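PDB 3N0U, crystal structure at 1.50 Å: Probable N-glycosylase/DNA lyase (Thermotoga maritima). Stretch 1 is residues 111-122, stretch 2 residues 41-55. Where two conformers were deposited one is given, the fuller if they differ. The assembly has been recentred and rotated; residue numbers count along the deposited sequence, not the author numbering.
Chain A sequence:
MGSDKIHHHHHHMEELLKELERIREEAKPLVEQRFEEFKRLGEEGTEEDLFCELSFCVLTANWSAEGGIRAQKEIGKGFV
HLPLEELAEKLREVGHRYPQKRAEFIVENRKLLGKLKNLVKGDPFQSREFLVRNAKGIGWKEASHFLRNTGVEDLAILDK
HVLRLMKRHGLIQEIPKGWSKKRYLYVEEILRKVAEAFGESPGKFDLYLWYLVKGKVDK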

ATOM      1  N   LYS A 111      -6.179  10.709 -15.822  1.00 21.03           N
ATOM      2  CA  LYS A 111      -7.440  10.295 -16.434  1.00 23.34           C
ATOM      3  C   LYS A 111      -8.440   9.775 -15.390  1.00 20.79           C
ATOM      4  O   LYS A 111      -9.644   9.720 -15.660  1.00 26.03           O
ATOM      5  CB  LYS A 111      -7.201   9.190 -17.477  1.00 24.58           C
ATOM      6  CG  LYS A 111      -6.763   7.876 -16.858  1.00 29.01           C
ATOM      7  CD  LYS A 111      -6.452   6.793 -17.885  1.00 39.66           C
ATOM      8  CE  LYS A 111      -5.938   5.538 -17.167  1.00 50.26           C
ATOM      9  NZ  LYS A 111      -5.648   4.419 -18.107  1.00 49.90           N
ATOM     10  N   LEU A 112      -7.936   9.371 -14.224  1.00 19.85           N
ATOM     11  CA  LEU A 112      -8.776   8.781 -13.173  1.00 23.01           C
ATOM     12  C   LEU A 112      -9.382   9.811 -12.229  1.00 25.04           C
ATOM     13  O   LEU A 112     -10.231   9.468 -11.414  1.00 27.09           O
ATOM     14  CB  LEU A 112      -7.975   7.772 -12.341  1.00 21.41           C
ATOM     15  CG  LEU A 112      -7.419   6.609 -13.148  1.00 24.87           C
ATOM     16  CD1 LEU A 112      -6.615   5.692 -12.239  1.00 31.26           C
ATOM     17  CD2 LEU A 112      -8.555   5.853 -13.864  1.00 31.26           C
ATOM     18  N   LEU A 113      -8.946  11.061 -12.312  1.00 22.68           N
ATOM     19  CA  LEU A 113      -9.582  12.111 -11.506  1.00 23.70           C
ATOM     20  C   LEU A 113     -11.056  12.169 -11.875  1.00 26.24           C
ATOM     21  O   LEU A 113     -11.405  12.251 -13.058  1.00 29.59           O
ATOM     22  CB  LEU A 113      -8.934  13.470 -11.746  1.00 22.82           C
ATOM     23  CG  LEU A 113      -7.526  13.617 -11.190  1.00 23.63           C
ATOM     24  CD1 LEU A 113      -6.806  14.770 -11.851  1.00 29.61           C
ATOM     25  CD2 LEU A 113      -7.622  13.807  -9.701  1.00 25.42           C
ATOM     26  N   GLY A 114     -11.908  12.133 -10.859  1.00 24.07           N
ATOM     27  CA  GLY A 114     -13.345  12.068 -11.058  1.00 28.08           C
ATOM     28  C   GLY A 114     -13.926  10.694 -10.773  1.00 26.02           C
ATOM     29  O   GLY A 114     -15.151  10.557 -10.592  1.00 32.30           O
ATOM     30  N   LYS A 115     -13.060   9.683 -10.725  1.00 26.34           N
ATOM     31  CA  LYS A 115     -13.487   8.296 -10.558  1.00 23.70           C
ATOM     32  C   LYS A 115     -13.054   7.701  -9.216  1.00 23.67           C
ATOM     33  O   LYS A 115     -13.542   6.637  -8.830  1.00 22.84           O
ATOM     34  CB  LYS A 115     -12.880   7.429 -11.672  1.00 24.49           C
ATOM     35  CG  LYS A 115     -13.392   7.736 -13.067  1.00 48.73           C
ATOM     36  CD  LYS A 115     -12.566   7.031 -14.128  1.00 67.10           C
ATOM     37  CE  LYS A 115     -13.338   6.922 -15.436  1.00 85.29           C
ATOM     38  NZ  LYS A 115     -14.043   8.188 -15.781  1.00 91.49           N
ATOM     39  N   LEU A 116     -12.147   8.370  -8.500  1.00 21.02           N
ATOM     40  CA  LEU A 116     -11.517   7.750  -7.325  1.00 21.27           C
ATOM     41  C   LEU A 116     -12.427   7.641  -6.103  1.00 22.13           C
ATOM     42  O   LEU A 116     -12.343   6.658  -5.385  1.00 22.50           O
ATOM     43  CB  LEU A 116     -10.211   8.471  -6.943  1.00 20.12           C
ATOM     44  CG  LEU A 116      -9.131   8.387  -8.010  1.00 21.53           C
ATOM     45  CD1 LEU A 116      -7.903   9.197  -7.607  1.00 23.93           C
ATOM     46  CD2 LEU A 116      -8.741   6.930  -8.251  1.00 25.08           C
ATOM     47  N   LYS A 117     -13.287   8.634  -5.862  1.00 23.39           N
ATOM     48  CA  LYS A 117     -14.173   8.578  -4.695  1.00 25.86           C
ATOM     49  C   LYS A 117     -15.078   7.355  -4.800  1.00 29.71           C
ATOM     50  O   LYS A 117     -15.270   6.618  -3.834  1.00 26.32           O
ATOM     51  CB  LYS A 117     -15.017   9.853  -4.549  1.00 24.10           C
ATOM     52  CG  LYS A 117     -14.201  11.065  -4.096  1.00 29.59           C
ATOM     53  CD  LYS A 117     -15.062  12.295  -3.846  1.00 39.25           C
ATOM     54  CE  LYS A 117     -15.892  12.156  -2.586  1.00 66.45           C
ATOM     55  NZ  LYS A 117     -16.720  13.373  -2.349  1.00 78.84           N
ATOM     56  N   ASN A 118     -15.624   7.120  -5.986  1.00 24.30           N
ATOM     57  CA  ASN A 118     -16.476   5.967  -6.174  1.00 28.74           C
ATOM     58  C   ASN A 118     -15.675   4.665  -6.013  1.00 29.94           C
ATOM     59  O   ASN A 118     -16.146   3.728  -5.389  1.00 27.12           O
ATOM     60  CB  ASN A 118     -17.162   6.037  -7.532  1.00 35.17           C
ATOM     61  CG  ASN A 118     -18.174   4.930  -7.724  1.00 44.84           C
ATOM     62  OD1 ASN A 118     -17.810   3.783  -7.958  1.00 47.01           O
ATOM     63  ND2 ASN A 118     -19.451   5.267  -7.622  1.00 53.80           N
ATOM     64  N   LEU A 119     -14.448   4.620  -6.535  1.00 24.76           N
ATOM     65  CA  LEU A 119     -13.632   3.411  -6.425  1.00 24.96           C
ATOM     66  C   LEU A 119     -13.374   3.076  -4.971  1.00 23.47           C
ATOM     67  O   LEU A 119     -13.421   1.918  -4.572  1.00 25.97           O
ATOM     68  CB  LEU A 119     -12.280   3.565  -7.137  1.00 27.42           C
ATOM     69  CG  LEU A 119     -12.239   3.341  -8.638  1.00 37.03           C
ATOM     70  CD1 LEU A 119     -10.915   3.848  -9.181  1.00 41.45           C
ATOM     71  CD2 LEU A 119     -12.443   1.878  -8.973  1.00 33.13           C
ATOM     72  N   VAL A 120     -13.057   4.088  -4.180  1.00 23.32           N
ATOM     73  CA  VAL A 120     -12.666   3.843  -2.802  1.00 21.00           C
ATOM     74  C   VAL A 120     -13.856   3.358  -1.966  1.00 24.61           C
ATOM     75  O   VAL A 120     -13.685   2.650  -0.970  1.00 27.06           O
ATOM     76  CB  VAL A 120     -11.986   5.085  -2.202  1.00 30.33           C
ATOM     77  CG1 VAL A 120     -11.859   4.952  -0.707  1.00 53.14           C
ATOM     78  CG2 VAL A 120     -10.634   5.263  -2.886  1.00 25.98           C
ATOM     79  N   LYS A 121     -15.063   3.679  -2.417  1.00 26.25           N
ATOM     80  CA  LYS A 121     -16.276   3.295  -1.708  1.00 30.95           C
ATOM     81  C   LYS A 121     -16.855   1.986  -2.238  1.00 27.36           C
ATOM     82  O   LYS A 121     -17.779   1.420  -1.640  1.00 36.67           O
ATOM     83  CB  LYS A 121     -17.329   4.401  -1.845  1.00 35.70           C
ATOM     84  CG  LYS A 121     -16.976   5.686  -1.119  1.00 51.12           C
ATOM     85  CD  LYS A 121     -17.138   5.531   0.379  1.00 63.86           C
ATOM     86  CE  LYS A 121     -16.897   6.847   1.101  1.00 75.68           C
ATOM     87  NZ  LYS A 121     -17.247   6.758   2.545  1.00 85.22           N
ATOM     88  N   GLY A 122     -16.350   1.534  -3.383  1.00 31.12           N
ATOM     89  CA  GLY A 122     -16.903   0.362  -4.034  1.00 30.39           C
ATOM     90  C   GLY A 122     -16.430  -0.937  -3.410  1.00 28.98           C
ATOM     91  O   GLY A 122     -15.716  -0.929  -2.411  1.00 28.37           O
TER
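Stretch 2, residues 41-55: LGEEGTEEDLFCELS

How does stretch 2 run across stretch 1? It is two helices joined by a short bend: 41-44 ends where G45 leaves helical angles, T46 caps the next turn by accepting from D49 N at OG1 (3.0 Å), and helix 47-55 follows. That second helix crosses helix 116-121 at 68° between their N-to-C directions, with axes 9.7 Å apart at closest approach. In register, L116 CA lies 6.0 Å from E47 CA, and V120 CA lies 6.6 Å from G42 CA.

What fills the space at the start of helix 116-121? The carboxylate of E47, whose m, m side chain brings its end close to residues 114-117, where the NH groups of G114, L116 and K117 are turned to it. OE1 accepts from L116 N at 2.9 Å and, weakly, from G114 N at 2.8 Å; OE2 takes K117 N at 3.0 Å. G114 has a phi of 105°, a conformation that calls for glycine.

Which bumps of stretch 1 press into helix 47-55? L116 points toward it, its CB 3.9 Å from L50 CD1 and its CD1 4.0 Å from F51 CB, so that it lodges between these two side chains; CD1 also lies at the edge of the F51 ring. L113 swings its end in, CD2 reaching F51 CB at 3.7 Å. Farther along, L112 CD1 meets L54 CD2 at 4.1 Å.

Where does the first helix of stretch 2 come in? At G42, which has no side chain and leaves a shallow place for V120: CG1 stands 4.1 Å from G42 CA, while CG2 touches L50 CD2 at 4.1 Å. V120 thus bridges both helices of stretch 2. Beyond it K121 closes the margin, its NZ forming a salt bridge with E43 OE1 at 3.1 Å, and water 1 links that same NZ to E43 O.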

ATOM      1  N   LEU A  41      -9.036   9.866   5.036  1.00 17.59           N
ATOM      2  CA  LEU A  41      -8.820  10.082   3.608  1.00 16.76           C
ATOM      3  C   LEU A  41      -9.991   9.498   2.803  1.00 19.98           C
ATOM      4  O   LEU A  41     -10.537  10.152   1.934  1.00 21.58           O
ATOM      5  CB  LEU A  41      -7.486   9.455   3.183  1.00 19.37           C
ATOM      6  CG  LEU A  41      -7.191   9.509   1.689  1.00 18.73           C
ATOM      7  CD1 LEU A  41      -7.186  10.964   1.174  1.00 24.13           C
ATOM      8  CD2 LEU A  41      -5.882   8.825   1.351  1.00 21.11           C
ATOM      9  N   GLY A  42     -10.376   8.259   3.090  1.00 18.15           N
ATOM     10  CA  GLY A  42     -11.500   7.660   2.394  1.00 19.36           C
ATOM     11  C   GLY A  42     -12.828   8.376   2.629  1.00 22.89           C
ATOM     12  O   GLY A  42     -13.655   8.489   1.716  1.00 27.55           O
ATOM     13  N   GLU A  43     -13.049   8.854   3.853  1.00 20.89           N
ATOM     14  CA  GLU A  43     -14.336   9.458   4.225  0.56 21.91           C
ATOM     15  C   GLU A  43     -14.467  10.915   3.796  1.00 21.73           C
ATOM     16  O   GLU A  43     -15.538  11.343   3.360  1.00 28.39           O
ATOM     17  CB  GLU A  43     -14.565   9.373   5.738  0.56 23.74           C
ATOM     18  CG  GLU A  43     -14.889   7.981   6.283  0.56 23.68           C
ATOM     19  CD  GLU A  43     -16.155   7.382   5.690  0.56 40.31           C
ATOM     20  OE1 GLU A  43     -17.071   8.148   5.313  0.56 39.79           O
ATOM     21  OE2 GLU A  43     -16.233   6.138   5.602  0.56 47.39           O
ATOM     22  N   GLU A  44     -13.386  11.677   3.925  1.00 22.96           N
ATOM     23  CA  GLU A  44     -13.444  13.125   3.740  1.00 25.00           C
ATOM     24  C   GLU A  44     -12.612  13.591   2.557  1.00 23.62           C
ATOM     25  O   GLU A  44     -12.667  14.766   2.185  1.00 29.58           O
ATOM     26  CB  GLU A  44     -12.922  13.852   4.994  1.00 24.95           C
ATOM     27  CG  GLU A  44     -13.463  13.356   6.346  1.00 27.41           C
ATOM     28  CD  GLU A  44     -14.944  13.627   6.558  1.00 32.38           C
ATOM     29  OE1 GLU A  44     -15.572  14.250   5.669  1.00 36.18           O
ATOM     30  OE2 GLU A  44     -15.482  13.213   7.621  1.00 33.86           O
ATOM     31  N   GLY A  45     -11.802  12.695   1.992  1.00 23.79           N
ATOM     32  CA  GLY A  45     -10.887  13.096   0.945  1.00 22.18           C
ATOM     33  C   GLY A  45     -11.537  13.490  -0.374  1.00 22.81           C
ATOM     34  O   GLY A  45     -12.522  12.888  -0.817  1.00 24.50           O
ATOM     35  N   THR A  46     -10.969  14.507  -1.014  1.00 22.07           N
ATOM     36  CA  THR A  46     -11.406  14.926  -2.331  1.00 22.50           C
ATOM     37  C   THR A  46     -10.779  14.028  -3.377  1.00 19.12           C
ATOM     38  O   THR A  46      -9.900  13.218  -3.066  1.00 21.01           O
ATOM     39  CB  THR A  46     -10.952  16.359  -2.636  1.00 23.77           C
ATOM     40  OG1 THR A  46      -9.523  16.406  -2.594  1.00 26.02           O
ATOM     41  CG2 THR A  46     -11.515  17.356  -1.614  1.00 25.91           C
ATOM     42  N   GLU A  47     -11.220  14.167  -4.618  1.00 25.09           N
ATOM     43  CA  GLU A  47     -10.596  13.429  -5.709  1.00 24.40           C
ATOM     44  C   GLU A  47      -9.100  13.696  -5.749  1.00 20.69           C
ATOM     45  O   GLU A  47      -8.305  12.784  -5.926  1.00 21.76           O
ATOM     46  CB  GLU A  47     -11.226  13.792  -7.063  1.00 27.92           C
ATOM     47  CG  GLU A  47     -12.640  13.284  -7.250  1.00 25.53           C
ATOM     48  CD  GLU A  47     -12.714  11.800  -7.630  1.00 30.93           C
ATOM     49  OE1 GLU A  47     -11.717  11.262  -8.162  1.00 27.43           O
ATOM     50  OE2 GLU A  47     -13.781  11.178  -7.415  1.00 29.47           O
ATOM     51  N   GLU A  48      -8.703  14.948  -5.594  1.00 19.88           N
ATOM     52  CA  GLU A  48      -7.286  15.262  -5.618  1.00 21.96           C
ATOM     53  C   GLU A  48      -6.537  14.673  -4.438  1.00 22.44           C
ATOM     54  O   GLU A  48      -5.401  14.215  -4.604  1.00 20.68           O
ATOM     55  CB  GLU A  48      -7.067  16.761  -5.691  1.00 20.57           C
ATOM     56  CG  GLU A  48      -7.510  17.349  -7.026  1.00 27.04           C
ATOM     57  CD  GLU A  48      -7.152  18.808  -7.189  1.00 40.11           C
ATOM     58  OE1 GLU A  48      -6.585  19.394  -6.243  1.00 43.76           O
ATOM     59  OE2 GLU A  48      -7.442  19.365  -8.274  1.00 43.89           O
ATOM     60  N   ASP A  49      -7.147  14.673  -3.253  1.00 19.50           N
ATOM     61  CA  ASP A  49      -6.505  14.041  -2.104  1.00 19.07           C
ATOM     62  C   ASP A  49      -6.259  12.542  -2.377  1.00 18.34           C
ATOM     63  O   ASP A  49      -5.204  11.966  -2.047  1.00 19.47           O
ATOM     64  CB  ASP A  49      -7.392  14.152  -0.858  1.00 21.57           C
ATOM     65  CG  ASP A  49      -7.550  15.573  -0.342  1.00 25.69           C
ATOM     66  OD1 ASP A  49      -6.667  16.427  -0.604  1.00 26.45           O
ATOM     67  OD2 ASP A  49      -8.572  15.826   0.363  1.00 27.37           O
ATOM     68  N   LEU A  50      -7.251  11.887  -2.956  1.00 17.18           N
ATOM     69  CA  LEU A  50      -7.125  10.474  -3.257  1.00 17.45           C
ATOM     70  C   LEU A  50      -6.070  10.268  -4.344  1.00 16.16           C
ATOM     71  O   LEU A  50      -5.304   9.311  -4.305  1.00 16.34           O
ATOM     72  CB  LEU A  50      -8.471   9.905  -3.713  1.00 17.02           C
ATOM     73  CG  LEU A  50      -9.548   9.869  -2.625  1.00 18.19           C
ATOM     74  CD1 LEU A  50     -10.862   9.494  -3.229  1.00 20.18           C
ATOM     75  CD2 LEU A  50      -9.177   8.875  -1.544  1.00 19.88           C
ATOM     76  N   PHE A  51      -6.021  11.174  -5.310  1.00 18.02           N
ATOM     77  CA  PHE A  51      -5.032  11.077  -6.373  1.00 17.58           C
ATOM     78  C   PHE A  51      -3.604  11.177  -5.831  1.00 16.59           C
ATOM     79  O   PHE A  51      -2.685  10.504  -6.313  1.00 17.72           O
ATOM     80  CB  PHE A  51      -5.242  12.167  -7.433  1.00 18.49           C
ATOM     81  CG  PHE A  51      -4.394  11.957  -8.641  1.00 15.84           C
ATOM     82  CD1 PHE A  51      -3.181  12.613  -8.787  1.00 19.62           C
ATOM     83  CD2 PHE A  51      -4.765  11.025  -9.590  1.00 19.86           C
ATOM     84  CE1 PHE A  51      -2.393  12.388  -9.901  1.00 20.15           C
ATOM     85  CE2 PHE A  51      -3.973  10.781 -10.677  1.00 17.71           C
ATOM     86  CZ  PHE A  51      -2.786  11.457 -10.832  1.00 19.47           C
ATOM     87  N   CYS A  52      -3.408  12.017  -4.833  1.00 17.75           N
ATOM     88  CA  CYS A  52      -2.076  12.143  -4.261  0.58 17.31           C
ATOM     89  C   CYS A  52      -1.680  10.853  -3.539  1.00 17.55           C
ATOM     90  O   CYS A  52      -0.513  10.456  -3.576  1.00 18.25           O
ATOM     91  CB  CYS A  52      -1.997  13.343  -3.332  0.58 18.06           C
ATOM     92  SG  CYS A  52      -2.082  14.914  -4.215  0.58 22.37           S
ATOM     93  N   GLU A  53      -2.637  10.184  -2.919  1.00 16.44           N
ATOM     94  CA  GLU A  53      -2.359   8.903  -2.288  1.00 15.63           C
ATOM     95  C   GLU A  53      -2.084   7.825  -3.335  1.00 14.03           C
ATOM     96  O   GLU A  53      -1.223   6.984  -3.159  1.00 15.81           O
ATOM     97  CB  GLU A  53      -3.511   8.470  -1.393  1.00 16.63           C
ATOM     98  CG  GLU A  53      -3.133   7.346  -0.425  1.00 22.24           C
ATOM     99  CD  GLU A  53      -2.086   7.791   0.582  1.00 27.30           C
ATOM    100  OE1 GLU A  53      -1.867   9.017   0.755  1.00 36.79           O
ATOM    101  OE2 GLU A  53      -1.436   6.917   1.161  1.00 45.00           O
ATOM    102  N   LEU A  54      -2.829   7.837  -4.432  1.00 16.61           N
ATOM    103  CA  LEU A  54      -2.536   6.917  -5.516  1.00 15.12           C
ATOM    104  C   LEU A  54      -1.108   7.150  -6.027  1.00 15.10           C
ATOM    105  O   LEU A  54      -0.376   6.198  -6.301  1.00 16.51           O
ATOM    106  CB  LEU A  54      -3.558   7.083  -6.655  1.00 14.17           C
ATOM    107  CG  LEU A  54      -3.382   6.102  -7.795  1.00 16.62           C
ATOM    108  CD1 LEU A  54      -3.694   4.664  -7.338  1.00 21.89           C
ATOM    109  CD2 LEU A  54      -4.284   6.516  -8.949  1.00 21.32           C
ATOM    110  N   SER A  55      -0.709   8.414  -6.129  1.00 15.22           N
ATOM    111  CA  SER A  55       0.654   8.758  -6.563  1.00 13.85           C
ATOM    112  C   SER A  55       1.729   8.288  -5.583  1.00 17.05           C
ATOM    113  O   SER A  55       2.794   7.800  -6.006  1.00 16.78           O
ATOM    114  CB  SER A  55       0.773  10.256  -6.826  1.00 16.38           C
ATOM    115  OG  SER A  55      -0.177  10.648  -7.821  1.00 17.61           O
TER
HETATM  116  O   HOH W   1     -17.370   9.896   2.435  1.00 48.73           O
HETATM  117  O   HOH W   2     -14.525  15.073  -0.285  1.00 52.65           O
HETATM  118  O   HOH W   3     -15.907   9.236  -8.018  1.00 27.75           O